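Local coordinates for protein putative cytochrome P450 120 (Synechocystis sp., PDB 2VE3) that binds heme and retinoic acid and probably works as a cytochrome P450 monooxygenase, at residues S264-C267 with L268-Q272; F404-R407 with L408-F412; K299-P302 with Y303-Q306; K361-P364 with E365-T368. All coordinates share one frame; numbering follows the deposited sequence.

Contact 1 (S264-C267 with L268-Q272)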
loop_
_atom_site.group_PDB
_atom_site.type_symbol
_atom_site.label_atom_id
_atom_site.label_comp_id
_atom_site.label_asym_id
_atom_site.label_seq_id
_atom_site.Cartn_x
_atom_site.Cartn_y
_atom_site.Cartn_z
ATOM N N SER A 264 -0.543 -5.251 10.332
ATOM C CA SER A 264 -0.899 -6.642 10.643
ATOM C C SER A 264 0.296 -7.552 10.381
ATOM O O SER A 264 0.549 -8.468 11.170
ATOM C CB SER A 264 -2.128 -7.163 9.882
ATOM O OG SER A 264 -2.038 -6.917 8.491
ATOM N N SER A 265 1.017 -7.296 9.286
ATOM C CA SER A 265 2.251 -8.040 8.979
ATOM C C SER A 265 3.282 -7.906 10.088
ATOM O O SER A 265 3.855 -8.903 10.493
ATOM C CB SER A 265 2.861 -7.616 7.649
ATOM O OG SER A 265 1.946 -7.860 6.592
ATOM N N PHE A 266 3.507 -6.678 10.566
ATOM C CA PHE A 266 4.443 -6.414 11.675
ATOM C C PHE A 266 3.999 -7.116 12.957
ATOM O O PHE A 266 4.822 -7.635 13.728
ATOM C CB PHE A 266 4.571 -4.901 11.935
ATOM C CG PHE A 266 5.431 -4.557 13.125
ATOM C CD1 PHE A 266 6.807 -4.372 12.976
ATOM C CD2 PHE A 266 4.869 -4.446 14.398
ATOM C CE1 PHE A 266 7.606 -4.078 14.071
ATOM C CE2 PHE A 266 5.676 -4.162 15.518
ATOM C CZ PHE A 266 7.045 -3.974 15.339
ATOM N N CYS A 267 2.694 -7.097 13.201
ATOM C CA CYS A 267 2.133 -7.752 14.379
ATOM C C CYS A 267 2.224 -9.260 14.225
ATOM O O CYS A 267 2.496 -9.969 15.190
ATOM C CB CYS A 267 0.675 -7.342 14.600
ATOM S SG CYS A 267 0.443 -5.643 15.050
ATOM N N LEU A 268 1.972 -9.745 13.018
ATOM C CA LEU A 268 2.169 -11.149 12.713
ATOM C C LEU A 268 3.636 -11.553 12.930
ATOM O O LEU A 268 3.925 -12.436 13.754
ATOM C CB LEU A 268 1.694 -11.461 11.285
ATOM C CG LEU A 268 1.818 -12.877 10.703
ATOM C CD1 LEU A 268 1.237 -13.941 11.621
ATOM C CD2 LEU A 268 1.171 -12.948 9.314
ATOM N N LEU A 269 4.554 -10.894 12.230
ATOM C CA LEU A 269 5.979 -11.301 12.252
ATOM C C LEU A 269 6.740 -11.096 13.564
ATOM O O LEU A 269 7.565 -11.926 13.957
ATOM C CB LEU A 269 6.739 -10.675 11.086
ATOM C CG LEU A 269 6.262 -11.172 9.725
ATOM C CD1 LEU A 269 6.717 -10.220 8.576
ATOM C CD2 LEU A 269 6.767 -12.584 9.524
ATOM N N LEU A 270 6.477 -9.993 14.239
ATOM C CA LEU A 270 7.162 -9.743 15.508
ATOM C C LEU A 270 6.427 -10.481 16.603
ATOM O O LEU A 270 6.935 -10.623 17.700
ATOM C CB LEU A 270 7.274 -8.248 15.792
ATOM C CG LEU A 270 8.468 -7.478 15.190
ATOM C CD1 LEU A 270 9.766 -7.814 15.871
ATOM C CD2 LEU A 270 8.605 -7.635 13.662
ATOM N N GLY A 271 5.231 -10.969 16.271
ATOM C CA GLY A 271 4.504 -11.935 17.098
ATOM C C GLY A 271 5.207 -13.281 17.157
ATOM O O GLY A 271 5.279 -13.904 18.220
ATOM N N GLN A 272 5.731 -13.711 16.006
ATOM C CA GLN A 272 6.406 -15.007 15.840
ATOM C C GLN A 272 7.935 -14.995 16.046
ATOM O O GLN A 272 8.566 -16.053 16.004
ATOM C CB GLN A 272 6.137 -15.568 14.434
ATOM C CG GLN A 272 4.696 -15.809 14.077
ATOM C CD GLN A 272 4.531 -16.154 12.615
ATOM O OE1 GLN A 272 4.827 -15.342 11.746
ATOM N NE2 GLN A 272 4.066 -17.358 12.333
#
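F266 and L270 make an i to i+4 contact along one side of helix 241-272, within its C-terminal part and buried among neighbouring helices. The touch is of the CH-pi kind: L270 CG sits over one face of the F266 ring, 4.0 Å from its centroid and displaced toward the rim. Between the side chains the nearest atoms are L270 CG and CD2, each 3.7 Å from F266 CE1. F266 has its CG anti to the backbone N (chi1 176°), which brings the ring up to L270 so that the two side chains meet at a slant. In P450 terms this is the long helix I, which runs through the centre of the fold; the present turns lie toward its C-terminal end, the side chain of S265 about 9 Å from the heme. F266 also packs on L308 of helix 302-314 and on A405 and I409 of helix 394-411. The backbone ladder is regular at first, L269 N donating to S265 O at 2.7 Å, and slackens at G271 N, whose bond to C267 O is weak at 3.1 Å. C267 O also accepts from W414 NE1. The hydroxyls of S264 and S265 turn back to carbonyls of the preceding turn, at T260 and S261.

Contact 2 (F404-R407 with L408-F412)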
loop_
_atom_site.group_PDB
_atom_site.type_symbol
_atom_site.label_atom_id
_atom_site.label_comp_id
_atom_site.label_asym_id
_atom_site.label_seq_id
_atom_site.Cartn_x
_atom_site.Cartn_y
_atom_site.Cartn_z
ATOM N N PHE A 404 4.110 3.233 15.472
ATOM C CA PHE A 404 3.300 2.115 15.977
ATOM C C PHE A 404 4.174 0.999 16.552
ATOM O O PHE A 404 3.903 0.477 17.626
ATOM C CB PHE A 404 2.411 1.530 14.874
ATOM C CG PHE A 404 1.620 0.336 15.310
ATOM C CD1 PHE A 404 0.376 0.494 15.903
ATOM C CD2 PHE A 404 2.118 -0.946 15.136
ATOM C CE1 PHE A 404 -0.371 -0.617 16.314
ATOM C CE2 PHE A 404 1.385 -2.064 15.539
ATOM C CZ PHE A 404 0.135 -1.899 16.126
ATOM N N ALA A 405 5.201 0.630 15.797
ATOM C CA ALA A 405 6.145 -0.387 16.202
ATOM C C ALA A 405 6.739 -0.007 17.557
ATOM O O ALA A 405 6.846 -0.857 18.453
ATOM C CB ALA A 405 7.238 -0.520 15.157
ATOM N N THR A 406 7.077 1.275 17.694
ATOM C CA THR A 406 7.729 1.806 18.881
ATOM C C THR A 406 6.813 1.767 20.096
ATOM O O THR A 406 7.166 1.205 21.121
ATOM C CB THR A 406 8.292 3.242 18.627
ATOM O OG1 THR A 406 9.375 3.177 17.692
ATOM C CG2 THR A 406 8.793 3.882 19.922
ATOM N N ARG A 407 5.631 2.355 19.978
ATOM C CA ARG A 407 4.675 2.363 21.093
ATOM C C ARG A 407 4.174 0.987 21.507
ATOM O O ARG A 407 3.905 0.756 22.690
ATOM C CB ARG A 407 3.495 3.275 20.793
ATOM C CG ARG A 407 3.849 4.738 20.756
ATOM C CD ARG A 407 4.472 5.199 22.055
ATOM N NE ARG A 407 4.363 6.644 22.182
ATOM C CZ ARG A 407 5.007 7.389 23.075
ATOM N NH1 ARG A 407 5.851 6.829 23.935
ATOM N NH2 ARG A 407 4.814 8.710 23.084
ATOM N N LEU A 408 4.038 0.079 20.542
ATOM C CA LEU A 408 3.564 -1.266 20.830
ATOM C C LEU A 408 4.618 -2.074 21.585
ATOM O O LEU A 408 4.306 -2.724 22.581
ATOM C CB LEU A 408 3.144 -1.995 19.549
ATOM C CG LEU A 408 2.758 -3.476 19.709
ATOM C CD1 LEU A 408 1.537 -3.670 20.598
ATOM C CD2 LEU A 408 2.562 -4.155 18.351
ATOM N N ILE A 409 5.861 -2.023 21.117
ATOM C CA ILE A 409 6.930 -2.786 21.754
ATOM C C ILE A 409 7.335 -2.222 23.129
ATOM O O ILE A 409 7.629 -2.980 24.052
ATOM C CB ILE A 409 8.131 -3.017 20.790
ATOM C CG1 ILE A 409 7.739 -4.077 19.756
ATOM C CG2 ILE A 409 9.389 -3.467 21.560
ATOM C CD1 ILE A 409 8.762 -4.343 18.669
ATOM N N GLN A 410 7.331 -0.896 23.277
ATOM C CA GLN A 410 7.673 -0.293 24.578
ATOM C C GLN A 410 6.676 -0.647 25.691
ATOM O O GLN A 410 7.061 -0.782 26.858
ATOM C CB GLN A 410 7.913 1.223 24.472
ATOM C CG GLN A 410 6.669 2.090 24.452
ATOM C CD GLN A 410 6.955 3.562 24.711
ATOM O OE1 GLN A 410 6.848 4.390 23.807
ATOM N NE2 GLN A 410 7.313 3.898 25.948
ATOM N N GLN A 411 5.412 -0.827 25.326
ATOM C CA GLN A 411 4.357 -1.104 26.304
ATOM C C GLN A 411 3.945 -2.575 26.434
ATOM O O GLN A 411 3.521 -3.001 27.513
ATOM C CB GLN A 411 3.115 -0.275 25.979
ATOM C CG GLN A 411 3.338 1.212 26.039
ATOM C CD GLN A 411 2.194 1.965 25.426
ATOM O OE1 GLN A 411 1.041 1.836 25.860
ATOM N NE2 GLN A 411 2.495 2.759 24.405
ATOM N N PHE A 412 4.030 -3.344 25.349
ATOM C CA PHE A 412 3.500 -4.713 25.375
ATOM C C PHE A 412 4.393 -5.782 24.758
ATOM O O PHE A 412 5.121 -5.531 23.794
ATOM C CB PHE A 412 2.151 -4.795 24.651
ATOM C CG PHE A 412 1.063 -3.942 25.250
ATOM C CD1 PHE A 412 0.257 -4.434 26.268
ATOM C CD2 PHE A 412 0.817 -2.651 24.754
ATOM C CE1 PHE A 412 -0.779 -3.641 26.807
ATOM C CE2 PHE A 412 -0.206 -1.857 25.283
ATOM C CZ PHE A 412 -1.004 -2.349 26.311
#
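The R407 guanidinium has the amide of Q410 at its edge, while the F404 ring carries L408 CB over one face. Q410 OE1 lies close to the guanidinium plane and takes a hydrogen bond from R407 NH1 at 2.6 Å, with an N-H...O angle of 159°. The two side chains run alongside each other in the same direction, their flat ends turned by only 31°; the amide of Q411 is turned steeply to the guanidinium but lies nearer the R407 backbone and CB, and its NE2 bonds Q129. With CG placed between the backbone N and the carbonyl carbon (chi1 81°), the otherwise extended chain of Q410 is directed back beside R407, bringing OE1 within 3.1 Å of R407 CD as well. R407 bends at its second torsion to meet it. Replacing Q410 by an alanine would probably leave R407 NH1 without its acceptor within the helix, the guanidinium then relying more on its outside partners. Among these, D125 forms a salt bridge with NH2, which also gives a hydrogen bond to Q291 O. On another side of the helix, L408 CD2 meets F404 CE2 at 3.7 Å, the two side chains pointing the same way. Backbone bonds such as I409 N to A405 O (3.1 Å) are of ordinary helical length, but that of Q411 N to R407 O is weak at 3.4 Å. These are the closing turns of helix 394-411, the P450 helix L, which begins just after C391, the probable axial ligand of the heme iron, and ends here against helix 121-137.

Contact 3 (K299-P302 with Y303-Q306)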
loop_
_atom_site.group_PDB
_atom_site.type_symbol
_atom_site.label_atom_id
_atom_site.label_comp_id
_atom_site.label_asym_id
_atom_site.label_seq_id
_atom_site.Cartn_x
_atom_site.Cartn_y
_atom_site.Cartn_z
ATOM N N LYS A 299 14.096 8.871 14.509
ATOM C CA LYS A 299 15.245 8.860 13.588
ATOM C C LYS A 299 16.497 8.247 14.213
ATOM O O LYS A 299 17.542 8.164 13.567
ATOM C CB LYS A 299 15.552 10.269 13.079
ATOM C CG LYS A 299 14.663 10.727 11.947
ATOM C CD LYS A 299 14.646 12.238 11.872
ATOM C CE LYS A 299 13.760 12.749 10.740
ATOM N NZ LYS A 299 12.330 12.430 10.962
ATOM N N LYS A 300 16.385 7.828 15.470
ATOM C CA LYS A 300 17.461 7.131 16.178
ATOM C C LYS A 300 17.177 5.624 16.303
ATOM O O LYS A 300 17.538 4.982 17.299
ATOM C CB LYS A 300 17.658 7.739 17.573
ATOM C CG LYS A 300 18.155 9.186 17.604
ATOM C CD LYS A 300 18.885 9.451 18.922
ATOM C CE LYS A 300 19.279 10.920 19.098
ATOM N NZ LYS A 300 18.186 11.717 19.745
ATOM N N MET A 301 16.537 5.052 15.292
ATOM C CA MET A 301 16.154 3.642 15.360
ATOM C C MET A 301 16.617 2.863 14.132
ATOM O O MET A 301 15.778 2.389 13.361
ATOM C CB MET A 301 14.630 3.511 15.543
ATOM C CG MET A 301 14.109 3.997 16.886
ATOM S SD MET A 301 12.325 4.333 16.901
ATOM C CE MET A 301 12.170 4.974 18.563
ATOM N N PRO A 302 17.949 2.733 13.937
ATOM C CA PRO A 302 18.512 1.998 12.799
ATOM C C PRO A 302 18.140 0.506 12.731
ATOM O O PRO A 302 17.953 -0.022 11.630
ATOM C CB PRO A 302 20.033 2.143 13.002
ATOM C CG PRO A 302 20.202 2.409 14.461
ATOM C CD PRO A 302 19.022 3.298 14.778
ATOM N N TYR A 303 18.077 -0.178 13.871
ATOM C CA TYR A 303 17.702 -1.584 13.846
ATOM C C TYR A 303 16.214 -1.771 13.509
ATOM O O TYR A 303 15.871 -2.664 12.750
ATOM C CB TYR A 303 18.042 -2.294 15.160
ATOM C CG TYR A 303 17.665 -3.751 15.109
ATOM C CD1 TYR A 303 18.397 -4.644 14.336
ATOM C CD2 TYR A 303 16.538 -4.227 15.799
ATOM C CE1 TYR A 303 18.049 -5.973 14.269
ATOM C CE2 TYR A 303 16.169 -5.562 15.720
ATOM C CZ TYR A 303 16.931 -6.422 14.964
ATOM O OH TYR A 303 16.588 -7.735 14.894
ATOM N N LEU A 304 15.341 -0.931 14.075
ATOM C CA LEU A 304 13.913 -0.974 13.741
ATOM C C LEU A 304 13.731 -0.694 12.248
ATOM O O LEU A 304 12.946 -1.375 11.576
ATOM C CB LEU A 304 13.098 0.008 14.596
ATOM C CG LEU A 304 11.599 0.137 14.299
ATOM C CD1 LEU A 304 10.865 -1.206 14.449
ATOM C CD2 LEU A 304 10.932 1.183 15.165
ATOM N N ASP A 305 14.479 0.286 11.735
ATOM C CA ASP A 305 14.556 0.526 10.296
ATOM C C ASP A 305 14.730 -0.765 9.486
ATOM O O ASP A 305 14.016 -0.971 8.500
ATOM C CB ASP A 305 15.697 1.485 9.956
ATOM C CG ASP A 305 15.344 2.943 10.183
ATOM O OD1 ASP A 305 14.195 3.275 10.557
ATOM O OD2 ASP A 305 16.250 3.773 9.989
ATOM N N GLN A 306 15.694 -1.606 9.891
ATOM C CA GLN A 306 15.946 -2.905 9.235
ATOM C C GLN A 306 14.763 -3.883 9.287
ATOM O O GLN A 306 14.453 -4.552 8.305
ATOM C CB GLN A 306 17.138 -3.595 9.876
ATOM C CG GLN A 306 18.494 -3.000 9.514
ATOM C CD GLN A 306 19.628 -3.813 10.113
ATOM O OE1 GLN A 306 19.629 -5.056 10.061
ATOM N NE2 GLN A 306 20.595 -3.117 10.700
#
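M301 and L304 lie side by side and point the same way, so that the thioether sulphur M301 SD comes to 3.9 Å from L304 CD2. Their first torsions differ: M301 carries CG anti to its carbonyl carbon and then runs extended, whereas L304 has CG anti to the backbone N (chi1 176°). Their CB atoms also approach, at 3.9 Å. The pair is apolar and rests on helix 394-411, where both side chains touch T406. M301 occupies the N-cap position of helix 302-314, the P450 helix K, which carries the family's ExxR motif further along. P302, which has no N-H to offer, opens the helix; the amides of Y303 and L304 that follow are taken by the E283 carboxylate of helix 274-285. The first helical bond runs from D305 N to M301 O, 3.0 Å and nearly straight at 166°, and Q306 N follows to P302 O at 3.3 Å. D305 folds its carboxylate back over the turn (chi1 -80°), with CB 3.2 Å from P302 O. D305 OD1 lies 3.3 Å from M301 O, two acceptors with no hydrogen bond between them, and is paired instead with K402 in a salt bridge. With an alanine in place of D305, K402 is likely to lose its charge partner, and the surface over the M301 carbonyl would probably be less covered. The Y303 ring packs on I276 and R279 of helix 274-285.

Contact 4 (K361-P364 with E365-T368)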
loop_
_atom_site.group_PDB
_atom_site.type_symbol
_atom_site.label_atom_id
_atom_site.label_comp_id
_atom_site.label_asym_id
_atom_site.label_seq_id
_atom_site.Cartn_x
_atom_site.Cartn_y
_atom_site.Cartn_z
ATOM N N LYS A 361 12.058 -16.897 4.970
ATOM C CA LYS A 361 12.510 -16.586 6.332
ATOM C C LYS A 361 12.597 -15.098 6.604
ATOM O O LYS A 361 13.115 -14.334 5.793
ATOM C CB LYS A 361 13.847 -17.267 6.655
ATOM C CG LYS A 361 13.785 -18.786 6.668
ATOM C CD LYS A 361 14.807 -19.340 7.650
ATOM C CE LYS A 361 14.467 -20.755 8.099
ATOM N NZ LYS A 361 15.090 -21.796 7.237
ATOM N N PHE A 362 12.065 -14.711 7.755
ATOM C CA PHE A 362 12.067 -13.344 8.241
ATOM C C PHE A 362 13.421 -13.036 8.878
ATOM O O PHE A 362 13.709 -13.486 9.992
ATOM C CB PHE A 362 10.912 -13.151 9.236
ATOM C CG PHE A 362 10.813 -11.770 9.808
ATOM C CD1 PHE A 362 10.426 -10.695 9.013
ATOM C CD2 PHE A 362 11.087 -11.543 11.149
ATOM C CE1 PHE A 362 10.339 -9.414 9.532
ATOM C CE2 PHE A 362 11.007 -10.248 11.680
ATOM C CZ PHE A 362 10.618 -9.183 10.868
ATOM N N ASP A 363 14.248 -12.268 8.169
ATOM C CA ASP A 363 15.602 -11.939 8.635
ATOM C C ASP A 363 16.014 -10.478 8.373
ATOM O O ASP A 363 16.455 -10.146 7.288
ATOM C CB ASP A 363 16.613 -12.908 7.998
ATOM C CG ASP A 363 18.056 -12.581 8.350
ATOM O OD1 ASP A 363 18.330 -12.030 9.460
ATOM O OD2 ASP A 363 18.919 -12.884 7.492
ATOM N N PRO A 364 15.819 -9.596 9.361
ATOM C CA PRO A 364 16.265 -8.207 9.356
ATOM C C PRO A 364 17.754 -7.965 8.983
ATOM O O PRO A 364 18.076 -6.911 8.423
ATOM C CB PRO A 364 15.982 -7.768 10.784
ATOM C CG PRO A 364 14.763 -8.548 11.143
ATOM C CD PRO A 364 15.047 -9.900 10.573
ATOM N N GLU A 365 18.625 -8.930 9.287
ATOM C CA GLU A 365 20.063 -8.848 9.002
ATOM C C GLU A 365 20.399 -8.753 7.515
ATOM O O GLU A 365 21.550 -8.571 7.172
ATOM C CB GLU A 365 20.829 -10.042 9.605
ATOM C CG GLU A 365 20.633 -10.250 11.096
ATOM C CD GLU A 365 21.165 -9.101 11.927
ATOM O OE1 GLU A 365 22.331 -8.705 11.730
ATOM O OE2 GLU A 365 20.421 -8.592 12.783
ATOM N N ARG A 366 19.409 -8.903 6.634
ATOM C CA ARG A 366 19.624 -8.704 5.204
ATOM C C ARG A 366 19.869 -7.223 4.921
ATOM O O ARG A 366 20.536 -6.873 3.947
ATOM C CB ARG A 366 18.425 -9.193 4.372
ATOM C CG ARG A 366 17.957 -10.627 4.594
ATOM C CD ARG A 366 16.642 -10.865 3.813
ATOM N NE ARG A 366 15.941 -12.108 4.153
ATOM C CZ ARG A 366 16.201 -13.303 3.628
ATOM N NH1 ARG A 366 17.182 -13.451 2.751
ATOM N NH2 ARG A 366 15.497 -14.367 3.999
ATOM N N PHE A 367 19.324 -6.357 5.772
ATOM C CA PHE A 367 19.397 -4.908 5.560
ATOM C C PHE A 367 20.459 -4.210 6.437
ATOM O O PHE A 367 20.617 -2.980 6.384
ATOM C CB PHE A 367 17.993 -4.277 5.677
ATOM C CG PHE A 367 17.026 -4.820 4.656
ATOM C CD1 PHE A 367 16.961 -4.259 3.379
ATOM C CD2 PHE A 367 16.251 -5.941 4.940
ATOM C CE1 PHE A 367 16.121 -4.776 2.419
ATOM C CE2 PHE A 367 15.407 -6.466 3.985
ATOM C CZ PHE A 367 15.346 -5.875 2.711
ATOM N N THR A 368 21.167 -5.017 7.228
ATOM C CA THR A 368 22.354 -4.604 7.992
ATOM C C THR A 368 23.407 -4.203 6.980
ATOM O O THR A 368 23.591 -4.926 6.004
ATOM C CB THR A 368 22.905 -5.793 8.847
ATOM O OG1 THR A 368 22.000 -6.079 9.913
ATOM C CG2 THR A 368 24.289 -5.498 9.452
#
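The sequence F362-D363-P364-E365-R366-F367 holds the PERF element that follows helix K in P450s, and its arginine completes the ERR triad with E310 and R313. D363 begins the turn: OD1 accepts from E365 N at 3.1 Å, an Asx turn spanning P364, although the N-H meets the carboxylate from well above its plane. The main chain tightens in parallel, R366 N donating to D363 O at 3.3 Å and F367 N to P364 O at 3.0 Å, in a short 3-10 segment. D363 and E365 cross at about a right angle, with D363 OD1 also 3.2 Å from E365 CB. R366 reaches back along the turn, its CG anti to the carbonyl carbon (chi1 -54°) and the chain extended from there to NE. R366 CG passes 3.1 Å from D363 O, and the end of the chain brings NH2 to K361 O, 3.0 Å away, in the guanidinium plane and almost straight at 169°. The same NH2 also gives a hydrogen bond to D358 O, NH1 bonds P357 O, and NE forms a salt bridge with E310. D363 OD2 stays 4.5 Å from R366 NE, too far for a salt bridge, while E365 OE2 pairs with R279. A buried arginine is thus surrounded by carbonyl oxygens and one carboxylate, which would probably favour its charged state and offset the nearby R313; the guanidinium, fixed in rotation at several nitrogens, ties the PERF turn to helix K.

Overall arrangement
The first two contacts are helical and mostly buried. Contact 1 is apolar, and contact 2 adds a polar arginine-glutamine pair at the end of its helix. They meet directly, F266 CZ against A405 CB and C267 SG against F404 CE2, joining helix 241-272 to helix 394-411. Contacts 3 and 4 are only partly buried and lie where chain direction changes, so carboxylates, carbonyls and charged pairs do more of the work. Contact 3 borders contact 2 through M301 and T406 and borders contact 4 through Q306 and T368. F362, in the range 361-364, packs on L269 and L270 of contact 1. Contacts 2 and 4 do not touch.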